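Local coordinates for protein glutaminyl-tRNA synthetase (Saccharomyces cerevisiae, PDB 3TL4) that attaches glutamine to its cognate tRNA(Gln) with ATP, this chain being the appended tRNA-binding domain of the enzyme, at residues Glu40-Tyr45 with Gly76-Asp81. Numbering follows the deposited sequence.
Sequences ETPSDY and GIINGD
A single isoleucine, Ile-78, makes every direct touch from its side of this contact, meeting Thr-41, Pro-42 and Tyr-45 of the loop that leads from helix 28-39 to helix 49-62. Its branch carbon CB sits over one face of the Tyr-45 ring, a CH-pi contact with CB 3.9 Å from the ring centroid and 21° off the ring normal, displaced toward the phenol end so that CB is 3.7 Å from Tyr-45 CZ. The two branches of Ile-78 then part. CG2 lies over the same face, near its rim, 3.7 Å from Tyr-45 CE2, and also meets the methyl CG2 of Thr-41 at 4.0 Å. CG1, held between the backbone N and the carbonyl carbon (chi1 67°), brings the terminal methyl CD1 end-on against Pro-42 CD at 3.6 Å. Tyr-45 closes a type I turn from Pro-42, and with CG anti to the backbone N (chi1 173°) its ring extends across to the end of helix 70-78. Trp-47 packs edge-to-face with the same ring. The polar link is indirect: a water in the ring plane lies 2.6 Å from Tyr-45 OH and donates to Ile-78 O at 2.9 Å. Thr-51 of helix 49-62 is a second partner of the hydroxyl. Just beyond, helix 70-78 ends in a Schellman motif at Gly-80, overlapped by an Asx turn in which Asn-79 OD1 accepts from Asp-81 N. A leucine in place of Tyr-45, with neither ring nor hydroxyl, would probably open a gap beside Ile-78 and leave the water and Thr-51 without their shared partner. Within this RNA-binding region, the seating of loop on helix end thus probably depends mainly on shape around Ile-78, with the water as the polar tie.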
loop_
_atom_site.group_PDB
_atom_site.type_symbol
_atom_site.label_atom_id
_atom_site.label_comp_id
_atom_site.label_asym_id
_atom_site.label_seq_id
_atom_site.Cartn_x
_atom_site.Cartn_y
_atom_site.Cartn_z
ATOM N N GLU A 40 11.186 12.893 -14.438
ATOM C CA GLU A 40 12.446 12.407 -13.881
ATOM C C GLU A 40 12.534 10.872 -13.901
ATOM O O GLU A 40 13.155 10.252 -13.036
ATOM C CB GLU A 40 12.730 13.004 -12.485
ATOM C CG GLU A 40 11.649 12.821 -11.417
ATOM C CD GLU A 40 11.963 13.595 -10.129
ATOM O OE1 GLU A 40 13.063 14.188 -10.043
ATOM O OE2 GLU A 40 11.116 13.618 -9.204
ATOM N N THR A 41 11.887 10.278 -14.900
ATOM C CA THR A 41 12.002 8.858 -15.191
ATOM C C THR A 41 12.568 8.765 -16.598
ATOM O O THR A 41 12.401 9.689 -17.398
ATOM C CB THR A 41 10.626 8.144 -15.214
ATOM O OG1 THR A 41 9.794 8.746 -16.208
ATOM C CG2 THR A 41 9.926 8.214 -13.867
ATOM N N PRO A 42 13.225 7.642 -16.916
ATOM C CA PRO A 42 13.833 7.407 -18.233
ATOM C C PRO A 42 12.864 7.646 -19.390
ATOM O O PRO A 42 11.702 7.270 -19.310
ATOM C CB PRO A 42 14.218 5.932 -18.170
ATOM C CG PRO A 42 14.461 5.682 -16.712
ATOM C CD PRO A 42 13.456 6.518 -15.991
ATOM N N SER A 43 13.352 8.267 -20.457
ATOM C CA SER A 43 12.541 8.575 -21.633
ATOM C C SER A 43 11.871 7.345 -22.244
ATOM O O SER A 43 10.767 7.436 -22.792
ATOM C CB SER A 43 13.407 9.242 -22.696
ATOM O OG SER A 43 14.095 10.355 -22.156
ATOM N N ASP A 44 12.543 6.204 -22.161
ATOM C CA ASP A 44 12.032 4.987 -22.780
ATOM C C ASP A 44 11.319 4.069 -21.788
ATOM O O ASP A 44 10.983 2.931 -22.124
ATOM C CB ASP A 44 13.154 4.229 -23.505
ATOM C CG ASP A 44 14.209 3.681 -22.553
ATOM O OD1 ASP A 44 14.306 4.177 -21.407
ATOM O OD2 ASP A 44 14.949 2.756 -22.961
ATOM N N TYR A 45 11.091 4.547 -20.569
ATOM C CA TYR A 45 10.361 3.735 -19.603
ATOM C C TYR A 45 8.902 3.588 -20.030
ATOM O O TYR A 45 8.301 4.529 -20.563
ATOM C CB TYR A 45 10.459 4.294 -18.178
ATOM C CG TYR A 45 9.571 3.535 -17.225
ATOM C CD1 TYR A 45 9.942 2.286 -16.748
ATOM C CD2 TYR A 45 8.339 4.043 -16.840
ATOM C CE1 TYR A 45 9.121 1.572 -15.902
ATOM C CE2 TYR A 45 7.517 3.338 -15.994
ATOM C CZ TYR A 45 7.908 2.097 -15.531
ATOM O OH TYR A 45 7.077 1.388 -14.691
ATOM N N GLY A 76 11.953 3.924 -7.107
ATOM C CA GLY A 76 11.431 2.782 -6.387
ATOM C C GLY A 76 10.139 2.279 -6.997
ATOM O O GLY A 76 9.933 1.075 -7.134
ATOM N N ILE A 77 9.258 3.197 -7.372
ATOM C CA ILE A 77 8.035 2.790 -8.041
ATOM C C ILE A 77 8.391 2.128 -9.369
ATOM O O ILE A 77 8.090 0.952 -9.577
ATOM C CB ILE A 77 7.064 3.984 -8.265
ATOM C CG1 ILE A 77 6.479 4.453 -6.931
ATOM C CG2 ILE A 77 5.949 3.600 -9.213
ATOM C CD1 ILE A 77 5.900 5.872 -6.943
ATOM N N ILE A 78 9.053 2.863 -10.263
ATOM C CA ILE A 78 9.261 2.336 -11.607
ATOM C C ILE A 78 10.127 1.079 -11.642
ATOM O O ILE A 78 9.982 0.260 -12.546
ATOM C CB ILE A 78 9.754 3.389 -12.631
ATOM C CG1 ILE A 78 11.167 3.864 -12.310
ATOM C CG2 ILE A 78 8.768 4.540 -12.720
ATOM C CD1 ILE A 78 11.858 4.519 -13.493
ATOM N N ASN A 79 10.996 0.896 -10.654
ATOM C CA ASN A 79 11.776 -0.344 -10.606
ATOM C C ASN A 79 11.132 -1.499 -9.819
ATOM O O ASN A 79 11.719 -2.555 -9.699
ATOM C CB ASN A 79 13.230 -0.092 -10.166
ATOM C CG ASN A 79 13.406 -0.163 -8.679
ATOM O OD1 ASN A 79 12.435 -0.126 -7.933
ATOM N ND2 ASN A 79 14.653 -0.261 -8.229
ATOM N N GLY A 80 9.928 -1.302 -9.288
ATOM C CA GLY A 80 9.188 -2.402 -8.677
ATOM C C GLY A 80 9.497 -2.648 -7.205
ATOM O O GLY A 80 9.001 -3.603 -6.612
ATOM N N ASP A 81 10.323 -1.789 -6.613
ATOM C CA ASP A 81 10.609 -1.867 -5.186
ATOM C C ASP A 81 9.379 -1.481 -4.353
ATOM O O ASP A 81 9.014 -2.172 -3.399
ATOM C CB ASP A 81 11.806 -0.980 -4.830
ATOM C CG ASP A 81 13.144 -1.554 -5.324
ATOM O OD1 ASP A 81 13.216 -2.774 -5.634
ATOM O OD2 ASP A 81 14.131 -0.782 -5.386
HETATM O O HOH W 1 7.756 -0.990 -13.941
#